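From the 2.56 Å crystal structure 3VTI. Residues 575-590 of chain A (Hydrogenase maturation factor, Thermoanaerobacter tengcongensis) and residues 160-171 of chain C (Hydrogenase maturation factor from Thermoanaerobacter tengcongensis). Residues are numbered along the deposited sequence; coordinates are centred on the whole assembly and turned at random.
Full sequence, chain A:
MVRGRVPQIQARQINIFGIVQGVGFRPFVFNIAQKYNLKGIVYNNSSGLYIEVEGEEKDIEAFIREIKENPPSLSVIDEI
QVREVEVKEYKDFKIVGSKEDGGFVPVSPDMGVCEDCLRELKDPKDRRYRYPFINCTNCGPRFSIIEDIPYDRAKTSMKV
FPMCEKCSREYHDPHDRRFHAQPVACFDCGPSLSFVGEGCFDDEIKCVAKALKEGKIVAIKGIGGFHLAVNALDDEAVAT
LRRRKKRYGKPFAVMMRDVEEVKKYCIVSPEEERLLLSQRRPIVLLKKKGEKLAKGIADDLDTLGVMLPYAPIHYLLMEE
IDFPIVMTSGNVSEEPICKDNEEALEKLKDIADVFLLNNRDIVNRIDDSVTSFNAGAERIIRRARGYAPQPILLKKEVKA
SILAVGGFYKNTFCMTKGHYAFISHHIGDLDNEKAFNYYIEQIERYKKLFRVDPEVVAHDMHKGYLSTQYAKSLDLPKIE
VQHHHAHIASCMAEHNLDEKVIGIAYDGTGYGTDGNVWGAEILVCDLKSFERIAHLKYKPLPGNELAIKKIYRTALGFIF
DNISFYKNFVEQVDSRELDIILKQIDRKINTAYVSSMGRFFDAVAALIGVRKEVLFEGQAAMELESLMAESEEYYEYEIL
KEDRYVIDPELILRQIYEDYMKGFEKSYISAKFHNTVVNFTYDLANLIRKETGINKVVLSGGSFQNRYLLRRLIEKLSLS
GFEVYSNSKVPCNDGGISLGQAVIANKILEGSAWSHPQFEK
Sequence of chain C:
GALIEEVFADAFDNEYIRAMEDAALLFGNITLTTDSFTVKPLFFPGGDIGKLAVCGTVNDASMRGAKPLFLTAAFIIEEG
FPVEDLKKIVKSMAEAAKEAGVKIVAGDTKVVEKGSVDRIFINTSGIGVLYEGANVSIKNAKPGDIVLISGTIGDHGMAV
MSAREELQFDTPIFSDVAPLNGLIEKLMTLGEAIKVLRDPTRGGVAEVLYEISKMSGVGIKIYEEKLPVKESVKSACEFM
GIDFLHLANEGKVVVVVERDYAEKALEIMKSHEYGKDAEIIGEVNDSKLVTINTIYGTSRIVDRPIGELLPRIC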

ATOM      1  N   SER A 575      -7.315 -30.635  23.719  1.00 72.48           N
ATOM      2  CA  SER A 575      -6.245 -29.669  23.913  1.00 73.05           C
ATOM      3  C   SER A 575      -6.052 -28.764  22.710  1.00 72.88           C
ATOM      4  O   SER A 575      -5.841 -27.564  22.860  1.00 72.24           O
ATOM      5  N   ARG A 576      -6.123 -29.349  21.519  1.00 73.72           N
ATOM      6  CA  ARG A 576      -5.982 -28.589  20.290  1.00 73.90           C
ATOM      7  C   ARG A 576      -7.094 -27.564  20.183  1.00 71.02           C
ATOM      8  O   ARG A 576      -6.837 -26.401  19.881  1.00 70.64           O
ATOM      9  N   GLU A 577      -8.324 -28.004  20.452  1.00 69.04           N
ATOM     10  CA  GLU A 577      -9.489 -27.136  20.395  1.00 66.23           C
ATOM     11  C   GLU A 577      -9.369 -25.997  21.401  1.00 65.16           C
ATOM     12  O   GLU A 577      -9.611 -24.838  21.058  1.00 64.43           O
ATOM     13  N   LEU A 578      -8.982 -26.332  22.632  1.00 65.23           N
ATOM     14  CA  LEU A 578      -8.810 -25.345  23.699  1.00 64.37           C
ATOM     15  C   LEU A 578      -7.814 -24.244  23.323  1.00 65.19           C
ATOM     16  O   LEU A 578      -8.071 -23.057  23.563  1.00 64.08           O
ATOM     17  N   ASP A 579      -6.691 -24.653  22.731  1.00 67.09           N
ATOM     18  CA  ASP A 579      -5.635 -23.737  22.290  1.00 68.30           C
ATOM     19  C   ASP A 579      -6.178 -22.767  21.244  1.00 67.07           C
ATOM     20  O   ASP A 579      -5.926 -21.567  21.300  1.00 66.95           O
ATOM     21  N   ILE A 580      -6.960 -23.300  20.315  1.00 66.06           N
ATOM     22  CA  ILE A 580      -7.502 -22.525  19.220  1.00 65.16           C
ATOM     23  C   ILE A 580      -8.645 -21.638  19.705  1.00 62.66           C
ATOM     24  O   ILE A 580      -8.768 -20.491  19.271  1.00 62.38           O
ATOM     25  N   ILE A 581      -9.461 -22.159  20.621  1.00 60.77           N
ATOM     26  CA  ILE A 581     -10.534 -21.367  21.225  1.00 58.31           C
ATOM     27  C   ILE A 581      -9.948 -20.181  21.976  1.00 58.35           C
ATOM     28  O   ILE A 581     -10.401 -19.056  21.805  1.00 57.57           O
ATOM     29  N   LEU A 582      -8.916 -20.435  22.778  1.00 59.79           N
ATOM     30  CA  LEU A 582      -8.258 -19.383  23.550  1.00 59.99           C
ATOM     31  C   LEU A 582      -7.481 -18.383  22.694  1.00 61.26           C
ATOM     32  O   LEU A 582      -7.405 -17.200  23.028  1.00 61.15           O
ATOM     33  N   LYS A 583      -6.907 -18.859  21.594  1.00 62.59           N
ATOM     34  CA  LYS A 583      -6.227 -17.973  20.655  1.00 63.95           C
ATOM     35  C   LYS A 583      -7.202 -17.080  19.873  1.00 62.88           C
ATOM     36  O   LYS A 583      -6.932 -15.898  19.681  1.00 63.40           O
ATOM     37  N   GLN A 584      -8.338 -17.625  19.443  1.00 61.58           N
ATOM     38  CA  GLN A 584      -9.293 -16.834  18.660  1.00 60.90           C
ATOM     39  C   GLN A 584      -9.903 -15.698  19.480  1.00 59.50           C
ATOM     40  O   GLN A 584     -10.236 -14.647  18.937  1.00 59.61           O
ATOM     41  N   ILE A 585     -10.043 -15.914  20.785  1.00 58.65           N
ATOM     42  CA  ILE A 585     -10.484 -14.858  21.692  1.00 57.61           C
ATOM     43  C   ILE A 585      -9.424 -13.754  21.771  1.00 59.44           C
ATOM     44  O   ILE A 585      -9.750 -12.563  21.731  1.00 59.29           O
ATOM     45  N   ASP A 586      -8.160 -14.161  21.866  1.00 61.21           N
ATOM     46  CA  ASP A 586      -7.051 -13.224  21.928  1.00 63.27           C
ATOM     47  C   ASP A 586      -6.913 -12.411  20.641  1.00 64.50           C
ATOM     48  O   ASP A 586      -6.594 -11.224  20.680  1.00 65.37           O
ATOM     49  N   ARG A 587      -7.149 -13.056  19.505  1.00 64.91           N
ATOM     50  CA  ARG A 587      -6.985 -12.400  18.211  1.00 66.42           C
ATOM     51  C   ARG A 587      -8.287 -11.772  17.703  1.00 64.80           C
ATOM     52  O   ARG A 587      -8.316 -11.170  16.628  1.00 65.56           O
ATOM     53  N   LYS A 588      -9.346 -11.909  18.502  1.00 62.61           N
ATOM     54  CA  LYS A 588     -10.650 -11.295  18.232  1.00 60.88           C
ATOM     55  C   LYS A 588     -11.290 -11.816  16.949  1.00 60.14           C
ATOM     56  O   LYS A 588     -11.972 -11.079  16.241  1.00 60.11           O
ATOM     57  N   ILE A 589     -11.075 -13.093  16.657  1.00 59.73           N
ATOM     58  CA  ILE A 589     -11.603 -13.684  15.437  1.00 59.10           C
ATOM     59  C   ILE A 589     -12.896 -14.442  15.699  1.00 56.61           C
ATOM     60  O   ILE A 589     -12.948 -15.334  16.550  1.00 55.48           O
ATOM     61  N   ASN A 590     -13.930 -14.078  14.940  1.00 55.58           N
ATOM     62  CA  ASN A 590     -15.263 -14.658  15.064  1.00 53.21           C
ATOM     63  C   ASN A 590     -15.671 -14.774  16.530  1.00 51.50           C
ATOM     64  O   ASN A 590     -16.012 -15.852  17.016  1.00 50.65           O
TER
ATOM     65  N   VAL C 160      -3.860 -18.148   5.014  1.00 50.91           N
ATOM     66  CA  VAL C 160      -3.261 -16.881   5.438  1.00 51.75           C
ATOM     67  C   VAL C 160      -3.677 -16.511   6.865  1.00 53.50           C
ATOM     68  O   VAL C 160      -2.865 -16.003   7.622  1.00 55.21           O
ATOM     69  N   MET C 161      -4.923 -16.801   7.235  1.00 53.86           N
ATOM     70  CA  MET C 161      -5.389 -16.697   8.625  1.00 55.99           C
ATOM     71  C   MET C 161      -4.452 -17.442   9.589  1.00 57.61           C
ATOM     72  O   MET C 161      -3.997 -16.883  10.584  1.00 59.00           O
ATOM     73  N   SER C 162      -4.165 -18.699   9.263  1.00 57.54           N
ATOM     74  CA  SER C 162      -3.313 -19.563  10.071  1.00 59.53           C
ATOM     75  C   SER C 162      -1.891 -19.022  10.218  1.00 60.27           C
ATOM     76  O   SER C 162      -1.323 -19.037  11.309  1.00 62.30           O
ATOM     77  N   ALA C 163      -1.325 -18.553   9.111  1.00 58.78           N
ATOM     78  CA  ALA C 163       0.015 -17.993   9.117  1.00 59.52           C
ATOM     79  C   ALA C 163       0.058 -16.619   9.787  1.00 60.36           C
ATOM     80  O   ALA C 163       0.963 -16.343  10.561  1.00 62.24           O
ATOM     81  N   ARG C 164      -0.928 -15.774   9.493  1.00 59.52           N
ATOM     82  CA  ARG C 164      -0.966 -14.388   9.976  1.00 60.81           C
ATOM     83  C   ARG C 164      -1.230 -14.292  11.467  1.00 63.17           C
ATOM     84  O   ARG C 164      -0.663 -13.438  12.145  1.00 64.80           O
ATOM     85  N   GLU C 165      -2.096 -15.168  11.971  1.00 63.73           N
ATOM     86  CA  GLU C 165      -2.486 -15.137  13.373  1.00 66.07           C
ATOM     87  C   GLU C 165      -1.831 -16.241  14.196  1.00 68.11           C
ATOM     88  O   GLU C 165      -2.222 -16.474  15.344  1.00 70.03           O
ATOM     89  N   GLU C 166      -0.831 -16.900  13.603  1.00 67.79           N
ATOM     90  CA  GLU C 166       0.001 -17.912  14.279  1.00 70.35           C
ATOM     91  C   GLU C 166      -0.798 -19.067  14.876  1.00 71.34           C
ATOM     92  O   GLU C 166      -0.412 -19.650  15.881  1.00 74.02           O
ATOM     93  N   LEU C 167      -1.907 -19.396  14.230  1.00 69.91           N
ATOM     94  CA  LEU C 167      -2.779 -20.472  14.665  1.00 71.05           C
ATOM     95  C   LEU C 167      -2.242 -21.811  14.187  1.00 71.53           C
ATOM     96  O   LEU C 167      -2.203 -22.090  12.985  1.00 69.45           O
ATOM     97  N   GLN C 168      -1.817 -22.635  15.138  1.00 74.77           N
ATOM     98  CA  GLN C 168      -1.333 -23.978  14.829  1.00 75.95           C
ATOM     99  C   GLN C 168      -2.513 -24.935  14.689  1.00 75.50           C
ATOM    100  O   GLN C 168      -3.421 -24.941  15.521  1.00 76.72           O
ATOM    101  N   PHE C 169      -2.508 -25.722  13.616  1.00 74.15           N
ATOM    102  CA  PHE C 169      -3.527 -26.754  13.417  1.00 73.82           C
ATOM    103  C   PHE C 169      -2.895 -28.138  13.335  1.00 75.23           C
ATOM    104  O   PHE C 169      -1.688 -28.268  13.115  1.00 75.78           O
ATOM    105  N   ASP C 170      -3.723 -29.163  13.515  1.00 76.01           N
ATOM    106  CA  ASP C 170      -3.282 -30.553  13.430  1.00 77.53           C
ATOM    107  C   ASP C 170      -2.698 -30.865  12.048  1.00 75.72           C
ATOM    108  O   ASP C 170      -1.759 -31.657  11.929  1.00 77.18           O
ATOM    109  N   THR C 171      -3.256 -30.223  11.022  1.00 72.60           N
ATOM    110  CA  THR C 171      -2.751 -30.300   9.652  1.00 70.58           C
ATOM    111  C   THR C 171      -2.427 -28.881   9.133  1.00 68.02           C
ATOM    112  O   THR C 171      -3.277 -27.982   9.209  1.00 66.75           O
TER

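The two arginines at this contact meet their partners quite differently. Arg A576 makes the sole hydrogen bond between the stretches, a salt bridge with Asp C170: NE lies 2.8 Å from OD2, with an N-H...acceptor angle of 154° and the oxygen near the guanidinium plane. Arg A587 comes almost as close to Glu C165, NH1 to the backbone O at 2.9 Å, but that oxygen sits over the face of the guanidinium, the angle is poor, and no hydrogen bond results. Its NE is 4.5 Å from OE1 of Glu C165, too far for a salt bridge.

In chain A, CA-to-CB points toward chain C at Arg A576, Ile A580, Lys A583 and Arg A587, a spacing of three or four residues that gathers these side chains on one side. Arg A576 (chi1 t, then p, p) also brings NH1 to 3.4 Å from CG of Gln C168, whose own NE2 bonds to O of Phe C169 at 2.8 Å.

Between the arginines the packing is largely apolar. Ile A580, chi1 m with chi2 off-well at 148°, places CD1 3.6 Å from CD1 of Phe C169, at the ring edge. The CA-to-CB bond of Phe C169 points away, yet with chi1 m its ring returns to the contact. Lys A583 contributes its aliphatic base, CB lying 3.9 Å from CD2 of Leu C167 (chi1 m, chi2 t).

Beyond the helix, Lys A588 adopts positive phi in a Schellman motif, and Ile A589 (m, t) points toward chain C. Its CD1 lies 3.7 Å from CG of Glu C165 and 3.9 Å from SD of Met C161. Glu C165 (m, m) directs OE2 to NE of Arg C164 at 3.0 Å, a salt bridge within its own chain.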

ATOM      1  CB  SER A 575      -4.946 -30.393  24.245  1.00 75.69           C
ATOM      2  OG  SER A 575      -5.179 -31.381  25.229  1.00 76.44           O
ATOM      3  CB  ARG A 576      -5.983 -29.508  19.064  1.00 75.64           C
ATOM      4  CG  ARG A 576      -5.636 -28.793  17.755  1.00 77.77           C
ATOM      5  CD  ARG A 576      -4.256 -28.105  17.817  1.00 80.86           C
ATOM      6  NE  ARG A 576      -3.152 -29.032  17.573  1.00 85.07           N
ATOM      7  CZ  ARG A 576      -1.863 -28.729  17.730  1.00 88.15           C
ATOM      8  NH1 ARG A 576      -1.506 -27.516  18.147  1.00 87.74           N
ATOM      9  NH2 ARG A 576      -0.925 -29.642  17.480  1.00 90.00           N
ATOM     10  CB  GLU A 577     -10.782 -27.925  20.622  1.00 64.75           C
ATOM     11  CG  GLU A 577     -12.048 -27.112  20.303  1.00 61.83           C
ATOM     12  CD  GLU A 577     -13.337 -27.847  20.592  1.00 59.73           C
ATOM     13  OE1 GLU A 577     -13.290 -29.018  21.017  1.00 61.01           O
ATOM     14  OE2 GLU A 577     -14.412 -27.246  20.393  1.00 57.85           O
ATOM     15  CB  LEU A 578      -8.378 -26.030  25.000  1.00 64.93           C
ATOM     16  CG  LEU A 578      -8.143 -25.149  26.231  1.00 64.75           C
ATOM     17  CD1 LEU A 578      -9.427 -24.453  26.693  1.00 62.52           C
ATOM     18  CD2 LEU A 578      -7.534 -25.970  27.358  1.00 65.96           C
ATOM     19  CB  ASP A 579      -4.458 -24.536  21.725  1.00 71.13           C
ATOM     20  CG  ASP A 579      -3.245 -23.668  21.388  1.00 74.43           C
ATOM     21  OD1 ASP A 579      -2.733 -22.948  22.283  1.00 74.97           O
ATOM     22  OD2 ASP A 579      -2.783 -23.731  20.223  1.00 77.47           O
ATOM     23  CB  ILE A 580      -7.918 -23.457  18.059  1.00 65.81           C
ATOM     24  CG1 ILE A 580      -6.666 -23.966  17.333  1.00 68.43           C
ATOM     25  CG2 ILE A 580      -8.837 -22.758  17.073  1.00 64.74           C
ATOM     26  CD1 ILE A 580      -6.817 -25.364  16.767  1.00 69.80           C
ATOM     27  CB  ILE A 581     -11.472 -22.216  22.124  1.00 56.82           C
ATOM     28  CG1 ILE A 581     -12.373 -23.102  21.261  1.00 56.38           C
ATOM     29  CG2 ILE A 581     -12.358 -21.334  22.983  1.00 55.06           C
ATOM     30  CD1 ILE A 581     -13.272 -24.035  22.047  1.00 55.29           C
ATOM     31  CB  LEU A 582      -7.349 -19.988  24.621  1.00 61.23           C
ATOM     32  CG  LEU A 582      -8.037 -20.596  25.845  1.00 59.84           C
ATOM     33  CD1 LEU A 582      -7.001 -21.093  26.836  1.00 60.80           C
ATOM     34  CD2 LEU A 582      -8.987 -19.594  26.505  1.00 57.64           C
ATOM     35  CB  LYS A 583      -5.325 -18.765  19.714  1.00 65.88           C
ATOM     36  CG  LYS A 583      -3.998 -19.196  20.332  1.00 68.07           C
ATOM     37  CD  LYS A 583      -3.189 -20.036  19.339  1.00 71.65           C
ATOM     38  CE  LYS A 583      -1.964 -20.684  19.975  1.00 73.59           C
ATOM     39  NZ  LYS A 583      -0.804 -19.772  20.047  1.00 76.48           N
ATOM     40  CB  GLN A 584     -10.381 -17.704  17.998  1.00 59.67           C
ATOM     41  CG  GLN A 584     -11.502 -18.152  18.914  1.00 57.99           C
ATOM     42  CD  GLN A 584     -12.648 -18.819  18.180  1.00 57.55           C
ATOM     43  OE1 GLN A 584     -13.258 -18.232  17.277  1.00 57.07           O
ATOM     44  NE2 GLN A 584     -12.960 -20.049  18.578  1.00 56.18           N
ATOM     45  CB  ILE A 585     -10.805 -15.401  23.099  1.00 56.49           C
ATOM     46  CG1 ILE A 585     -12.032 -16.324  23.039  1.00 54.47           C
ATOM     47  CG2 ILE A 585     -11.034 -14.249  24.071  1.00 55.37           C
ATOM     48  CD1 ILE A 585     -12.223 -17.198  24.261  1.00 52.73           C
ATOM     49  CB  ASP A 586      -5.746 -13.969  22.212  1.00 65.16           C
ATOM     50  CG  ASP A 586      -4.603 -13.032  22.563  1.00 66.93           C
ATOM     51  OD1 ASP A 586      -4.631 -12.450  23.670  1.00 66.82           O
ATOM     52  OD2 ASP A 586      -3.676 -12.889  21.737  1.00 68.57           O
ATOM     53  CB  ARG A 587      -6.385 -13.365  17.182  1.00 67.98           C
ATOM     54  CG  ARG A 587      -4.865 -13.445  17.242  1.00 71.52           C
ATOM     55  CD  ARG A 587      -4.360 -14.617  18.070  1.00 73.39           C
ATOM     56  NE  ARG A 587      -2.918 -14.508  18.302  1.00 78.08           N
ATOM     57  CZ  ARG A 587      -2.069 -15.534  18.378  1.00 80.55           C
ATOM     58  NH1 ARG A 587      -2.494 -16.788  18.229  1.00 79.49           N
ATOM     59  NH2 ARG A 587      -0.775 -15.303  18.593  1.00 82.93           N
ATOM     60  CB  LYS A 588     -10.542  -9.759  18.214  1.00 61.85           C
ATOM     61  CG  LYS A 588     -10.137  -9.145  19.548  1.00 63.10           C
ATOM     62  CD  LYS A 588      -9.628  -7.714  19.387  1.00 66.57           C
ATOM     63  CE  LYS A 588      -9.083  -7.175  20.713  1.00 67.75           C
ATOM     64  NZ  LYS A 588      -8.162  -6.009  20.536  1.00 70.25           N
ATOM     65  CB  ILE A 589     -10.576 -14.592  14.733  1.00 61.01           C
ATOM     66  CG1 ILE A 589      -9.249 -13.851  14.547  1.00 63.09           C
ATOM     67  CG2 ILE A 589     -11.119 -15.052  13.382  1.00 61.34           C
ATOM     68  CD1 ILE A 589      -8.094 -14.735  14.083  1.00 65.06           C
ATOM     69  CB  ASN A 590     -15.347 -16.011  14.346  1.00 53.44           C
ATOM     70  CG  ASN A 590     -16.777 -16.483  14.156  1.00 51.92           C
ATOM     71  OD1 ASN A 590     -17.668 -15.692  13.863  1.00 51.73           O
ATOM     72  ND2 ASN A 590     -17.004 -17.774  14.330  1.00 51.57           N
TER
ATOM     73  CB  VAL C 160      -3.447 -15.705   4.413  1.00 50.19           C
ATOM     74  CG1 VAL C 160      -3.471 -16.227   2.982  1.00 48.37           C
ATOM     75  CG2 VAL C 160      -4.690 -14.878   4.706  1.00 51.10           C
ATOM     76  CB  MET C 161      -6.818 -17.250   8.727  1.00 56.22           C
ATOM     77  CG  MET C 161      -7.339 -17.536  10.134  1.00 59.50           C
ATOM     78  SD  MET C 161      -8.675 -16.449  10.673  1.00 63.61           S
ATOM     79  CE  MET C 161     -10.014 -16.926   9.588  1.00 60.03           C
ATOM     80  CB  SER C 162      -3.274 -20.968   9.468  1.00 59.00           C
ATOM     81  OG  SER C 162      -2.365 -21.787  10.173  1.00 61.48           O
ATOM     82  CB  ALA C 163       0.557 -17.922   7.694  1.00 57.84           C
ATOM     83  CB  ARG C 164      -2.026 -13.581   9.211  1.00 59.37           C
ATOM     84  CG  ARG C 164      -2.199 -12.110   9.631  1.00 61.97           C
ATOM     85  CD  ARG C 164      -3.404 -11.485   8.907  1.00 64.37           C
ATOM     86  NE  ARG C 164      -4.680 -11.919   9.488  1.00 67.37           N
ATOM     87  CZ  ARG C 164      -5.766 -12.259   8.793  1.00 67.17           C
ATOM     88  NH1 ARG C 164      -6.868 -12.644   9.438  1.00 68.27           N
ATOM     89  NH2 ARG C 164      -5.756 -12.238   7.462  1.00 65.53           N
ATOM     90  CB  GLU C 165      -4.013 -15.184  13.509  1.00 65.67           C
ATOM     91  CG  GLU C 165      -4.751 -14.068  12.775  1.00 64.40           C
ATOM     92  CD  GLU C 165      -4.388 -12.659  13.255  1.00 66.45           C
ATOM     93  OE1 GLU C 165      -3.899 -12.502  14.404  1.00 68.09           O
ATOM     94  OE2 GLU C 165      -4.597 -11.702  12.467  1.00 65.01           O
ATOM     95  CB  GLU C 166       0.906 -17.264  15.338  1.00 72.82           C
ATOM     96  CG  GLU C 166       2.165 -16.655  14.762  1.00 73.47           C
ATOM     97  CD  GLU C 166       2.701 -15.504  15.587  1.00 76.59           C
ATOM     98  OE1 GLU C 166       3.050 -15.705  16.779  1.00 79.43           O
ATOM     99  OE2 GLU C 166       2.787 -14.390  15.024  1.00 75.57           O
ATOM    100  CB  LEU C 167      -4.197 -20.253  14.125  1.00 69.15           C
ATOM    101  CG  LEU C 167      -4.835 -18.874  14.318  1.00 68.26           C
ATOM    102  CD1 LEU C 167      -6.085 -18.761  13.479  1.00 66.19           C
ATOM    103  CD2 LEU C 167      -5.150 -18.616  15.774  1.00 70.09           C
ATOM    104  CB  GLN C 168      -0.352 -24.461  15.911  1.00 79.31           C
ATOM    105  CG  GLN C 168       0.219 -25.870  15.691  1.00 81.41           C
ATOM    106  CD  GLN C 168       1.075 -25.984  14.437  1.00 80.88           C
ATOM    107  OE1 GLN C 168       2.229 -25.547  14.416  1.00 82.00           O
ATOM    108  NE2 GLN C 168       0.518 -26.593  13.392  1.00 78.56           N
ATOM    109  CB  PHE C 169      -4.361 -26.470  12.167  1.00 70.70           C
ATOM    110  CG  PHE C 169      -5.184 -25.218  12.258  1.00 69.20           C
ATOM    111  CD1 PHE C 169      -6.108 -25.047  13.285  1.00 69.93           C
ATOM    112  CD2 PHE C 169      -5.049 -24.213  11.307  1.00 66.29           C
ATOM    113  CE1 PHE C 169      -6.873 -23.883  13.366  1.00 68.89           C
ATOM    114  CE2 PHE C 169      -5.813 -23.051  11.379  1.00 64.68           C
ATOM    115  CZ  PHE C 169      -6.724 -22.885  12.409  1.00 65.99           C
ATOM    116  CB  ASP C 170      -4.440 -31.500  13.770  1.00 78.67           C
ATOM    117  CG  ASP C 170      -4.948 -31.322  15.204  1.00 81.31           C
ATOM    118  OD1 ASP C 170      -6.187 -31.329  15.413  1.00 81.09           O
ATOM    119  OD2 ASP C 170      -4.103 -31.175  16.119  1.00 83.69           O
ATOM    120  CB  THR C 171      -3.795 -30.962   8.710  1.00 69.41           C
ATOM    121  OG1 THR C 171      -4.559 -31.929   9.440  1.00 71.77           O
ATOM    122  CG2 THR C 171      -3.121 -31.633   7.512  1.00 68.71           C
TER